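Local coordinates for metal cation efflux system protein CzcD (Cupriavidus metallidurans, PDB 6VD9) that binds and transports zinc and mediates low-level metal resistance, probably by moving cations from the cytoplasm to the periplasm, at residues V3-E9 against F21-I26; A14-V18 against E51-L56; K33-T37 against D65-V69. Where two conformers were deposited one is given. Residue numbers count along the deposited sequence, not the author numbering.

Interaction 1. Residues V3-E9 against F21-I26; sequences VDLAEVE and FHDLHI. With NI (nickel (II) ion), chain E.
The first turn of helix 5-13 (residues 5-9) packs on one face of strand 18-28. The short axes of 5-9 and 21-26 approach to 10.9 Å with N-to-C directions 134° apart, and the closest CA pairs are Leu-5 with Ile-26 (8.3 Å) and Glu-9 with Leu-24 (8.5 Å). Asp-4 is the N-cap: its t rotamer brings OD1 within 3.2 Å of Ala-6 N, a weak capping bond.

Ile-26 (mt) gives up most area. Its CD1 lies 3.9 Å from Val-8 CG1, 4.2 Å from Leu-5 CD1 and 4.2 Å from Val-3 CG2. Leu-24 (chi1 174°, chi2 62°) extends CD2 to 3.6 Å from Leu-5 CD1, 4.0 Å from Glu-9 CG and 4.2 Å from Val-8 CG1. Glu-9 CG also approaches Phe-21 CZ obliquely at 3.6 Å. The interface is dispersive, burying 278 Å².

The strand is irregular. Asp-23 has phi/psi 53°/43°, while backbone bonds join His-22 to His-39 and His-25 to Thr-37, so three steps here face two on strand 34-42: a beta bulge. Phe-21 and Leu-24, three positions apart, would lie on opposite faces of a regular strand; the bulge lets both point toward the helix.

Across the strand His-22 NE2 binds nickel at 2.3 Å alongside three waters and Glu-74 OE2; His-39, whose ring meets that of His-22, belongs to the same site. Asp-23 OD2 accepts from water 1 at 2.6 Å. A helix packed on one sheet face, here with metal on the other, is characteristic of the ferredoxin-like C-terminal cytoplasmic domain of CDF transporters.

Interaction 2. Residues A14-V18 against E51-L56; sequences ATPGV and EVLPEL
A type II beta turn, Thr-15 to Val-18, joins helix 5-13 to strand 18-28 in this alpha-beta-beta-alpha-beta domain and abuts the start of helix 53-64. Pro-16 (phi/psi -55°/135°) and Gly-17 (92°/-2°) fill the central positions, and Val-18 N donates to Thr-15 O at 3.2 Å. Opposite, Val-52 (-131°/-47°) breaks from helical geometry after helix 48-51 and stands at the N-cap of the next helix, where Leu-56 N bonds to Val-52 O at 3.0 Å. The nearest CA pairs are Gly-17 with Val-52 (6.2 Å) and Thr-15 with Leu-56 (7.1 Å); together the segments bury 227 Å².

Van der Waals contact does most of the joining. Val-52 (t) points at the turn: its CG1 lies 3.9 Å from Val-18 CG2 and 4.3 Å from Thr-15 CG2, and its CG2 3.7 Å from Pro-16 O. A CB on Gly-17 would sit 2.8 Å from that CG2, so steric evidence adds to the positive phi in accounting for glycine. Thr-15 CG2 also meets Glu-55 CB at 4.1 Å. Leu-56 (mt) swings CD2 to 3.5 Å from Thr-15 OG1 and 4.5 Å from Val-18 CG2. Beyond the pair, Val-52 and Leu-56 continue onto Phe-73 and Ile-71 of strand 68-74.

The polar links run through other partners. Thr-15 OG1 is hydrogen-bonded to Gln-11 O, in the preceding helix, and Glu-51 OE1 to Asn-47 N. Water 4 bridges the backbones, donating to Pro-16 O and Glu-51 O, each at 2.8 Å.

Interaction 3. Residues K33-T37 against D65-V69; sequences KASLT and DITHV
Residues 65-69 lead out of helix 53-64 into strand 68-74, which runs parallel to strand 34-42; 342 Å² is buried between 33-37 and 65-69. Asp-65 ends the helix with positive phi (61°/37°). Ile-66 (mt) then turns inward, CG1 3.8 Å from Ala-34 CB and CG2 3.9 Å from Leu-36 CB. Thr-67 (-123°/0°) directs its side chain away, but its N donates to water 5 at 2.9 Å, and that water donates to Ala-34 O at 2.5 Å.

His-68 supplies the key bond: Leu-36 N to His-68 O, 2.9 Å, N-H...O angle 148°. The same oxygen receives a CA-H...O contact from Ser-35 CA at 3.4 Å, while His-68 CB rests 3.6 Å from Ala-34 O. Val-69 pairs with Leu-36 (CA-CA 5.0 Å), its CA 3.5 Å from Leu-36 O and its CG2 4.4 Å from Leu-36 CB. Val-69 O bonds to His-39 NE2 of the second subunit.

Because Leu-36 also bonds to Thr-70, it straddles 68 and 70, as in parallel sheets. The chemistry implies that a beta-alpha-beta crossover closes here by backbone bonding and apolar contact, with water 5 linking Thr-67 N to Ala-34 O.

All three contacts belong to one small cytoplasmic domain. Interactions 1 and 3 share a sheet, as strands 18-28 and 34-42 are neighbours; their centres are 11 Å apart and they touch, with His-25 N 2.8 Å from Thr-37 O (a probable hydrogen bond) and Ile-26 CD1 3.8 Å from Leu-36 CD1. Interaction 2 lies on the opposite side of the chain's centre from both, its centre 15 Å from that of interaction 1 and 16 Å from that of interaction 3. Along the chain, interaction 1 closes before 3 opens, whereas 2 alternates with each. Sheet, helices 5-13 and 53-64 and connecting turn are thus interlaced into one unit, with the nickel-binding His-22 within interaction 1.

Interaction 1. Residues V3-E9 against F21-I26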
ATOM      1  N   VAL A   3       9.583 -15.013 -10.965  1.00 39.04           N
ATOM      2  CA  VAL A   3       9.989 -13.725 -10.314  1.00 35.69           C
ATOM      3  C   VAL A   3      11.276 -13.938  -9.502  1.00 33.76           C
ATOM      4  O   VAL A   3      11.230 -14.642  -8.489  1.00 33.16           O
ATOM      5  CB  VAL A   3       8.871 -13.164  -9.406  1.00 37.48           C
ATOM      6  CG1 VAL A   3       8.416 -14.159  -8.346  1.00 38.56           C
ATOM      7  CG2 VAL A   3       9.304 -11.862  -8.752  1.00 35.14           C
ATOM      8  N   ASP A   4      12.368 -13.293  -9.904  1.00 32.88           N
ATOM      9  CA  ASP A   4      13.656 -13.275  -9.164  1.00 32.97           C
ATOM     10  C   ASP A   4      13.562 -12.224  -8.039  1.00 31.37           C
ATOM     11  O   ASP A   4      13.715 -11.037  -8.343  1.00 30.33           O
ATOM     12  CB  ASP A   4      14.836 -13.001 -10.108  1.00 36.49           C
ATOM     13  CG  ASP A   4      16.206 -13.132  -9.458  1.00 39.90           C
ATOM     14  OD1 ASP A   4      16.276 -13.160  -8.206  1.00 40.88           O
ATOM     15  OD2 ASP A   4      17.204 -13.208 -10.211  1.00 45.48           O
ATOM     16  N   LEU A   5      13.419 -12.671  -6.793  1.00 29.78           N
ATOM     17  CA  LEU A   5      13.191 -11.803  -5.603  1.00 29.30           C
ATOM     18  C   LEU A   5      14.370 -10.829  -5.449  1.00 28.79           C
ATOM     19  O   LEU A   5      14.118  -9.703  -5.061  1.00 24.32           O
ATOM     20  CB  LEU A   5      12.994 -12.680  -4.363  1.00 29.99           C
ATOM     21  CG  LEU A   5      12.817 -11.976  -3.011  1.00 29.22           C
ATOM     22  CD1 LEU A   5      11.674 -10.957  -3.065  1.00 27.57           C
ATOM     23  CD2 LEU A   5      12.576 -13.003  -1.902  1.00 34.17           C
ATOM     24  N   ALA A   6      15.606 -11.224  -5.763  1.00 25.49           N
ATOM     25  CA  ALA A   6      16.793 -10.329  -5.660  1.00 23.57           C
ATOM     26  C   ALA A   6      16.679  -9.128  -6.590  1.00 23.36           C
ATOM     27  O   ALA A   6      17.047  -8.059  -6.167  1.00 22.54           O
ATOM     28  CB  ALA A   6      18.078 -11.070  -5.921  1.00 28.22           C
ATOM     29  N   GLU A   7      16.264  -9.336  -7.845  1.00 20.66           N
ATOM     30  CA  GLU A   7      16.137  -8.262  -8.830  1.00 25.59           C
ATOM     31  C   GLU A   7      15.022  -7.362  -8.319  1.00 18.96           C
ATOM     32  O   GLU A   7      15.171  -6.190  -8.506  1.00 24.18           O
ATOM     33  CB  GLU A   7      15.809  -8.772 -10.236  1.00 28.09           C
ATOM     34  CG  GLU A   7      17.016  -9.085 -11.105  1.00 37.44           C
ATOM     35  CD  GLU A   7      18.109  -8.042 -11.104  1.00 34.94           C
ATOM     36  OE1 GLU A   7      17.830  -6.903 -11.502  1.00 38.11           O
ATOM     37  OE2 GLU A   7      19.225  -8.381 -10.678  1.00 44.17           O
ATOM     38  N   VAL A   8      13.939  -7.925  -7.776  1.00 21.62           N
ATOM     39  CA  VAL A   8      12.787  -7.098  -7.300  1.00 20.76           C
ATOM     40  C   VAL A   8      13.327  -6.162  -6.210  1.00 19.36           C
ATOM     41  O   VAL A   8      13.151  -4.961  -6.331  1.00 17.89           O
ATOM     42  CB  VAL A   8      11.587  -7.940  -6.822  1.00 21.06           C
ATOM     43  CG1 VAL A   8      10.489  -7.059  -6.247  1.00 20.37           C
ATOM     44  CG2 VAL A   8      11.049  -8.837  -7.939  1.00 20.85           C
ATOM     45  N   GLU A   9      14.029  -6.704  -5.217  1.00 18.52           N
ATOM     46  CA  GLU A   9      14.656  -5.897  -4.126  1.00 17.79           C
ATOM     47  C   GLU A   9      15.571  -4.829  -4.726  1.00 19.27           C
ATOM     48  O   GLU A   9      15.466  -3.641  -4.348  1.00 19.79           O
ATOM     49  CB  GLU A   9      15.423  -6.821  -3.165  1.00 18.80           C
ATOM     50  CG  GLU A   9      14.542  -7.870  -2.502  1.00 21.80           C
ATOM     51  CD  GLU A   9      15.366  -8.978  -1.875  1.00 24.20           C
ATOM     52  OE1 GLU A   9      16.533  -9.143  -2.313  1.00 25.79           O
ATOM     53  OE2 GLU A   9      14.857  -9.615  -0.943  1.00 25.34           O
ATOM     54  N   PHE A  21      13.081  -0.548   2.371  1.00 16.29           N
ATOM     55  CA  PHE A  21      11.764  -1.219   2.350  1.00 15.86           C
ATOM     56  C   PHE A  21      11.775  -2.357   3.345  1.00 16.90           C
ATOM     57  O   PHE A  21      12.848  -2.833   3.717  1.00 19.60           O
ATOM     58  CB  PHE A  21      11.461  -1.672   0.924  1.00 16.37           C
ATOM     59  CG  PHE A  21      12.242  -2.886   0.501  1.00 17.51           C
ATOM     60  CD1 PHE A  21      11.700  -4.125   0.646  1.00 17.42           C
ATOM     61  CD2 PHE A  21      13.462  -2.768  -0.159  1.00 18.27           C
ATOM     62  CE1 PHE A  21      12.443  -5.249   0.311  1.00 21.60           C
ATOM     63  CE2 PHE A  21      14.169  -3.893  -0.550  1.00 17.77           C
ATOM     64  CZ  PHE A  21      13.643  -5.118  -0.340  1.00 20.34           C
ATOM     65  N   HIS A  22      10.611  -2.842   3.719  1.00 16.06           N
ATOM     66  CA  HIS A  22      10.518  -4.060   4.560  1.00 16.32           C
ATOM     67  C   HIS A  22       9.192  -4.708   4.228  1.00 16.93           C
ATOM     68  O   HIS A  22       8.369  -4.064   3.510  1.00 14.96           O
ATOM     69  CB  HIS A  22      10.659  -3.696   6.040  1.00 16.05           C
ATOM     70  CG  HIS A  22       9.706  -2.653   6.495  1.00 19.27           C
ATOM     71  ND1 HIS A  22       9.982  -1.274   6.381  1.00 20.71           N
ATOM     72  CD2 HIS A  22       8.506  -2.748   7.097  1.00 21.78           C
ATOM     73  CE1 HIS A  22       8.963  -0.600   6.874  1.00 20.01           C
ATOM     74  NE2 HIS A  22       8.062  -1.463   7.317  1.00 21.60           N
ATOM     75  N   ASP A  23       8.973  -5.891   4.788  1.00 18.17           N
ATOM     76  CA  ASP A  23       7.689  -6.643   4.678  1.00 20.13           C
ATOM     77  C   ASP A  23       7.304  -6.780   3.188  1.00 20.75           C
ATOM     78  O   ASP A  23       6.107  -6.575   2.858  1.00 20.15           O
ATOM     79  CB  ASP A  23       6.557  -5.963   5.463  1.00 23.83           C
ATOM     80  CG  ASP A  23       6.774  -5.772   6.966  1.00 29.76           C
ATOM     81  OD1 ASP A  23       7.818  -6.137   7.449  1.00 31.09           O
ATOM     82  OD2 ASP A  23       5.882  -5.198   7.622  1.00 39.95           O
ATOM     83  N   LEU A  24       8.267  -7.093   2.317  1.00 20.10           N
ATOM     84  CA  LEU A  24       7.998  -7.423   0.901  1.00 18.31           C
ATOM     85  C   LEU A  24       7.408  -8.824   0.885  1.00 17.68           C
ATOM     86  O   LEU A  24       8.081  -9.756   1.420  1.00 24.46           O
ATOM     87  CB  LEU A  24       9.279  -7.350   0.059  1.00 17.53           C
ATOM     88  CG  LEU A  24       9.173  -7.794  -1.386  1.00 16.67           C
ATOM     89  CD1 LEU A  24       8.180  -6.897  -2.176  1.00 16.27           C
ATOM     90  CD2 LEU A  24      10.535  -7.703  -2.050  1.00 19.10           C
ATOM     91  N   HIS A  25       6.221  -8.968   0.347  1.00 15.86           N
ATOM     92  CA  HIS A  25       5.581 -10.292   0.125  0.50 19.28           C
ATOM     93  C   HIS A  25       5.155 -10.432  -1.329  1.00 20.12           C
ATOM     94  O   HIS A  25       4.547  -9.510  -1.896  1.00 18.35           O
ATOM     95  CB  HIS A  25       4.407 -10.527   1.073  0.50 19.49           C
ATOM     96  CG  HIS A  25       4.733 -10.340   2.511  0.50 20.30           C
ATOM     97  ND1 HIS A  25       5.301 -11.339   3.287  0.50 23.24           N
ATOM     98  CD2 HIS A  25       4.488  -9.308   3.348  0.50 22.09           C
ATOM     99  CE1 HIS A  25       5.441 -10.898   4.521  0.50 21.75           C
ATOM    100  NE2 HIS A  25       4.926  -9.678   4.590  0.50 22.22           N
ATOM    101  N   ILE A  26       5.496 -11.565  -1.932  1.00 19.40           N
ATOM    102  CA  ILE A  26       5.180 -11.811  -3.362  1.00 23.96           C
ATOM    103  C   ILE A  26       4.697 -13.259  -3.411  1.00 23.95           C
ATOM    104  O   ILE A  26       5.417 -14.167  -2.926  1.00 25.23           O
ATOM    105  CB  ILE A  26       6.356 -11.536  -4.325  1.00 24.01           C
ATOM    106  CG1 ILE A  26       6.998 -10.156  -4.190  1.00 27.18           C
ATOM    107  CG2 ILE A  26       5.897 -11.745  -5.762  1.00 24.46           C
ATOM    108  CD1 ILE A  26       8.157  -9.954  -5.155  1.00 27.20           C
TER
HETATM  109 NI    NI E 301       5.915  -0.836   7.942  0.50 22.99          NI
HETATM  110  O   HOH W   1       5.623  -3.068   9.017  1.00 35.93           O
HETATM  111  O   HOH W   2       4.389  -0.170   8.844  1.00 32.80           O
HETATM  112  O   HOH W   3       6.963   0.057   9.732  1.00 37.86           O

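Interaction 2. Residues A14-V18 against E51-L56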
ATOM      1  N   ALA A  14      16.624   0.761  -6.164  1.00 19.35           N
ATOM      2  CA  ALA A  14      17.194   1.551  -7.275  1.00 19.21           C
ATOM      3  C   ALA A  14      16.231   2.667  -7.676  1.00 20.80           C
ATOM      4  O   ALA A  14      16.654   3.574  -8.407  1.00 20.19           O
ATOM      5  CB  ALA A  14      17.502   0.666  -8.443  1.00 19.17           C
ATOM      6  N   THR A  15      14.990   2.647  -7.197  1.00 18.83           N
ATOM      7  CA  THR A  15      13.962   3.626  -7.628  1.00 18.57           C
ATOM      8  C   THR A  15      14.224   4.963  -6.946  1.00 18.62           C
ATOM      9  O   THR A  15      14.327   4.985  -5.729  1.00 18.85           O
ATOM     10  CB  THR A  15      12.550   3.105  -7.340  1.00 18.14           C
ATOM     11  OG1 THR A  15      12.389   1.898  -8.084  1.00 17.91           O
ATOM     12  CG2 THR A  15      11.495   4.129  -7.714  1.00 18.95           C
ATOM     13  N   PRO A  16      14.327   6.123  -7.654  1.00 22.02           N
ATOM     14  CA  PRO A  16      14.570   7.398  -6.975  1.00 22.64           C
ATOM     15  C   PRO A  16      13.519   7.669  -5.895  1.00 19.34           C
ATOM     16  O   PRO A  16      12.337   7.417  -6.155  1.00 21.30           O
ATOM     17  CB  PRO A  16      14.475   8.418  -8.131  1.00 23.44           C
ATOM     18  CG  PRO A  16      14.995   7.636  -9.276  1.00 22.80           C
ATOM     19  CD  PRO A  16      14.291   6.301  -9.117  1.00 22.74           C
ATOM     20  N   GLY A  17      13.957   8.114  -4.723  1.00 19.19           N
ATOM     21  CA  GLY A  17      13.060   8.519  -3.612  1.00 19.06           C
ATOM     22  C   GLY A  17      12.768   7.381  -2.654  1.00 20.85           C
ATOM     23  O   GLY A  17      12.022   7.620  -1.693  1.00 20.49           O
ATOM     24  N   VAL A  18      13.301   6.173  -2.922  1.00 18.95           N
ATOM     25  CA  VAL A  18      13.219   4.990  -2.011  1.00 19.87           C
ATOM     26  C   VAL A  18      14.470   4.946  -1.138  1.00 21.00           C
ATOM     27  O   VAL A  18      15.566   4.792  -1.716  1.00 21.42           O
ATOM     28  CB  VAL A  18      13.103   3.663  -2.768  1.00 19.48           C
ATOM     29  CG1 VAL A  18      13.197   2.504  -1.805  1.00 19.17           C
ATOM     30  CG2 VAL A  18      11.829   3.573  -3.604  1.00 20.79           C
ATOM     31  N   GLU A  51       5.534  10.943  -6.707  1.00 18.14           N
ATOM     32  CA  GLU A  51       6.949  10.992  -7.152  1.00 17.57           C
ATOM     33  C   GLU A  51       7.672   9.637  -7.114  1.00 16.73           C
ATOM     34  O   GLU A  51       8.841   9.586  -7.600  1.00 18.34           O
ATOM     35  CB  GLU A  51       7.668  12.040  -6.312  1.00 17.53           C
ATOM     36  CG  GLU A  51       7.072  13.440  -6.445  1.00 18.64           C
ATOM     37  CD  GLU A  51       7.940  14.563  -5.900  1.00 20.90           C
ATOM     38  OE1 GLU A  51       7.939  14.768  -4.698  1.00 20.40           O
ATOM     39  OE2 GLU A  51       8.616  15.279  -6.728  1.00 24.77           O
ATOM     40  N   VAL A  52       7.060   8.608  -6.506  1.00 15.56           N
ATOM     41  CA  VAL A  52       7.636   7.254  -6.356  1.00 15.95           C
ATOM     42  C   VAL A  52       6.603   6.214  -6.803  1.00 16.86           C
ATOM     43  O   VAL A  52       6.999   5.284  -7.505  1.00 17.19           O
ATOM     44  CB  VAL A  52       8.110   7.022  -4.915  1.00 14.87           C
ATOM     45  CG1 VAL A  52       8.757   5.667  -4.804  1.00 16.37           C
ATOM     46  CG2 VAL A  52       9.117   8.092  -4.484  1.00 16.94           C
ATOM     47  N   LEU A  53       5.340   6.310  -6.357  1.00 18.23           N
ATOM     48  CA  LEU A  53       4.351   5.215  -6.629  1.00 16.75           C
ATOM     49  C   LEU A  53       4.236   4.917  -8.128  1.00 18.14           C
ATOM     50  O   LEU A  53       4.228   3.759  -8.532  1.00 16.02           O
ATOM     51  CB  LEU A  53       3.013   5.566  -5.993  1.00 17.15           C
ATOM     52  CG  LEU A  53       1.893   4.538  -6.167  1.00 15.44           C
ATOM     53  CD1 LEU A  53       2.319   3.179  -5.632  1.00 17.21           C
ATOM     54  CD2 LEU A  53       0.671   4.985  -5.441  1.00 17.06           C
ATOM     55  N   PRO A  54       4.108   5.925  -9.014  1.00 15.71           N
ATOM     56  CA  PRO A  54       3.938   5.634 -10.436  1.00 17.17           C
ATOM     57  C   PRO A  54       5.157   4.913 -11.018  1.00 16.98           C
ATOM     58  O   PRO A  54       4.970   3.994 -11.817  1.00 16.19           O
ATOM     59  CB  PRO A  54       3.748   7.018 -11.091  1.00 16.66           C
ATOM     60  CG  PRO A  54       3.385   7.936  -9.961  1.00 17.13           C
ATOM     61  CD  PRO A  54       4.039   7.357  -8.716  1.00 17.13           C
ATOM     62  N   GLU A  55       6.367   5.284 -10.566  1.00 17.81           N
ATOM     63  CA  GLU A  55       7.632   4.642 -11.012  1.00 18.59           C
ATOM     64  C   GLU A  55       7.700   3.198 -10.516  1.00 16.84           C
ATOM     65  O   GLU A  55       8.100   2.328 -11.292  1.00 15.87           O
ATOM     66  CB  GLU A  55       8.849   5.433 -10.539  1.00 20.79           C
ATOM     67  CG  GLU A  55       8.923   6.803 -11.186  1.00 22.87           C
ATOM     68  CD  GLU A  55       8.066   7.953 -10.670  1.00 25.88           C
ATOM     69  OE1 GLU A  55       7.222   7.773  -9.738  1.00 20.54           O
ATOM     70  OE2 GLU A  55       8.237   9.084 -11.243  1.00 26.20           O
ATOM     71  N   LEU A  56       7.341   2.928  -9.253  1.00 14.96           N
ATOM     72  CA  LEU A  56       7.326   1.529  -8.758  1.00 15.46           C
ATOM     73  C   LEU A  56       6.280   0.711  -9.532  1.00 15.97           C
ATOM     74  O   LEU A  56       6.588  -0.419  -9.857  1.00 14.94           O
ATOM     75  CB  LEU A  56       7.054   1.496  -7.259  1.00 15.98           C
ATOM     76  CG  LEU A  56       8.180   2.025  -6.367  1.00 14.91           C
ATOM     77  CD1 LEU A  56       7.711   2.096  -4.921  1.00 15.13           C
ATOM     78  CD2 LEU A  56       9.392   1.120  -6.439  1.00 16.85           C
TER
HETATM   79  O   HOH W   4      10.791   7.823  -8.448  1.00 27.67           O

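Interaction 3. Residues K33-T37 against D65-V69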
ATOM      1  N   LYS A  33      -1.409 -15.454 -11.297  1.00 34.98           N
ATOM      2  CA  LYS A  33      -0.770 -14.109 -11.395  1.00 31.44           C
ATOM      3  C   LYS A  33      -0.109 -13.733 -10.060  1.00 29.68           C
ATOM      4  O   LYS A  33      -0.635 -14.107  -8.998  1.00 28.78           O
ATOM      5  CB  LYS A  33      -1.812 -13.047 -11.758  1.00 33.64           C
ATOM      6  N   ALA A  34       0.984 -12.963 -10.127  1.00 30.98           N
ATOM      7  CA  ALA A  34       1.767 -12.482  -8.966  1.00 30.17           C
ATOM      8  C   ALA A  34       0.989 -11.381  -8.231  1.00 28.35           C
ATOM      9  O   ALA A  34       0.341 -10.547  -8.891  1.00 27.22           O
ATOM     10  CB  ALA A  34       3.101 -11.982  -9.444  1.00 31.25           C
ATOM     11  N   SER A  35       0.979 -11.439  -6.898  1.00 24.81           N
ATOM     12  CA  SER A  35       0.493 -10.354  -6.014  1.00 24.28           C
ATOM     13  C   SER A  35       1.689  -9.886  -5.184  1.00 22.46           C
ATOM     14  O   SER A  35       2.481 -10.727  -4.786  1.00 20.90           O
ATOM     15  CB  SER A  35      -0.646 -10.825  -5.166  1.00 26.78           C
ATOM     16  OG  SER A  35      -1.173  -9.793  -4.363  1.00 25.74           O
ATOM     17  N   LEU A  36       1.801  -8.585  -4.920  1.00 21.62           N
ATOM     18  CA  LEU A  36       2.969  -8.046  -4.177  1.00 19.37           C
ATOM     19  C   LEU A  36       2.443  -7.062  -3.148  1.00 17.38           C
ATOM     20  O   LEU A  36       1.605  -6.232  -3.513  1.00 17.48           O
ATOM     21  CB  LEU A  36       3.923  -7.346  -5.141  1.00 18.83           C
ATOM     22  CG  LEU A  36       5.166  -6.699  -4.517  1.00 19.43           C
ATOM     23  CD1 LEU A  36       6.329  -6.658  -5.493  1.00 19.43           C
ATOM     24  CD2 LEU A  36       4.867  -5.291  -4.042  1.00 20.19           C
ATOM     25  N   THR A  37       2.968  -7.123  -1.927  1.00 17.16           N
ATOM     26  CA  THR A  37       2.771  -6.003  -0.975  1.00 17.15           C
ATOM     27  C   THR A  37       4.161  -5.625  -0.495  1.00 16.20           C
ATOM     28  O   THR A  37       5.018  -6.528  -0.383  1.00 15.31           O
ATOM     29  CB  THR A  37       1.812  -6.336   0.172  1.00 17.94           C
ATOM     30  OG1 THR A  37       2.398  -7.392   0.918  1.00 20.61           O
ATOM     31  CG2 THR A  37       0.452  -6.800  -0.317  1.00 20.11           C
ATOM     32  N   ASP A  65       6.265  -8.331 -14.573  1.00 20.72           N
ATOM     33  CA  ASP A  65       4.885  -8.720 -14.941  1.00 22.30           C
ATOM     34  C   ASP A  65       4.028  -8.805 -13.681  1.00 21.45           C
ATOM     35  O   ASP A  65       3.108  -9.688 -13.612  1.00 20.64           O
ATOM     36  CB  ASP A  65       4.894  -9.991 -15.804  1.00 24.50           C
ATOM     37  CG  ASP A  65       5.695  -9.811 -17.091  1.00 30.75           C
ATOM     38  OD1 ASP A  65       5.363  -8.894 -17.895  1.00 30.90           O
ATOM     39  OD2 ASP A  65       6.677 -10.569 -17.276  1.00 43.36           O
ATOM     40  N   ILE A  66       4.273  -7.898 -12.728  1.00 18.43           N
ATOM     41  CA  ILE A  66       3.480  -7.835 -11.464  1.00 20.08           C
ATOM     42  C   ILE A  66       2.563  -6.621 -11.556  1.00 18.80           C
ATOM     43  O   ILE A  66       3.071  -5.477 -11.624  1.00 19.36           O
ATOM     44  CB  ILE A  66       4.387  -7.792 -10.222  1.00 20.84           C
ATOM     45  CG1 ILE A  66       5.325  -8.996 -10.188  1.00 24.99           C
ATOM     46  CG2 ILE A  66       3.541  -7.691  -8.959  1.00 21.31           C
ATOM     47  CD1 ILE A  66       6.263  -9.041  -8.988  1.00 25.12           C
ATOM     48  N   THR A  67       1.260  -6.849 -11.609  1.00 18.50           N
ATOM     49  CA  THR A  67       0.269  -5.759 -11.793  1.00 19.93           C
ATOM     50  C   THR A  67      -0.752  -5.735 -10.649  1.00 22.29           C
ATOM     51  O   THR A  67      -1.668  -4.890 -10.731  1.00 26.87           O
ATOM     52  CB  THR A  67      -0.437  -5.864 -13.149  1.00 21.96           C
ATOM     53  OG1 THR A  67      -1.186  -7.075 -13.146  1.00 22.34           O
ATOM     54  CG2 THR A  67       0.513  -5.859 -14.323  1.00 23.29           C
ATOM     55  N   HIS A  68      -0.650  -6.645  -9.667  1.00 20.53           N
ATOM     56  CA  HIS A  68      -1.510  -6.658  -8.457  1.00 20.63           C
ATOM     57  C   HIS A  68      -0.612  -6.203  -7.307  1.00 17.49           C
ATOM     58  O   HIS A  68       0.114  -7.056  -6.791  1.00 17.99           O
ATOM     59  CB  HIS A  68      -2.105  -8.045  -8.198  1.00 24.34           C
ATOM     60  CG  HIS A  68      -3.221  -8.402  -9.120  1.00 26.21           C
ATOM     61  ND1 HIS A  68      -2.993  -8.882 -10.405  1.00 31.75           N
ATOM     62  CD2 HIS A  68      -4.558  -8.335  -8.961  1.00 27.71           C
ATOM     63  CE1 HIS A  68      -4.152  -9.082 -11.008  1.00 27.02           C
ATOM     64  NE2 HIS A  68      -5.137  -8.756 -10.142  1.00 29.24           N
ATOM     65  N   VAL A  69      -0.597  -4.908  -7.035  1.00 17.78           N
ATOM     66  CA  VAL A  69       0.387  -4.267  -6.113  1.00 18.19           C
ATOM     67  C   VAL A  69      -0.317  -3.445  -5.030  1.00 17.56           C
ATOM     68  O   VAL A  69      -1.287  -2.730  -5.317  1.00 18.74           O
ATOM     69  CB  VAL A  69       1.351  -3.419  -6.956  1.00 19.07           C
ATOM     70  CG1 VAL A  69       2.179  -2.453  -6.145  1.00 23.66           C
ATOM     71  CG2 VAL A  69       2.244  -4.302  -7.807  1.00 19.87           C
TER
HETATM   72  O   HOH W   5       0.233  -9.553 -11.143  1.00 27.91           O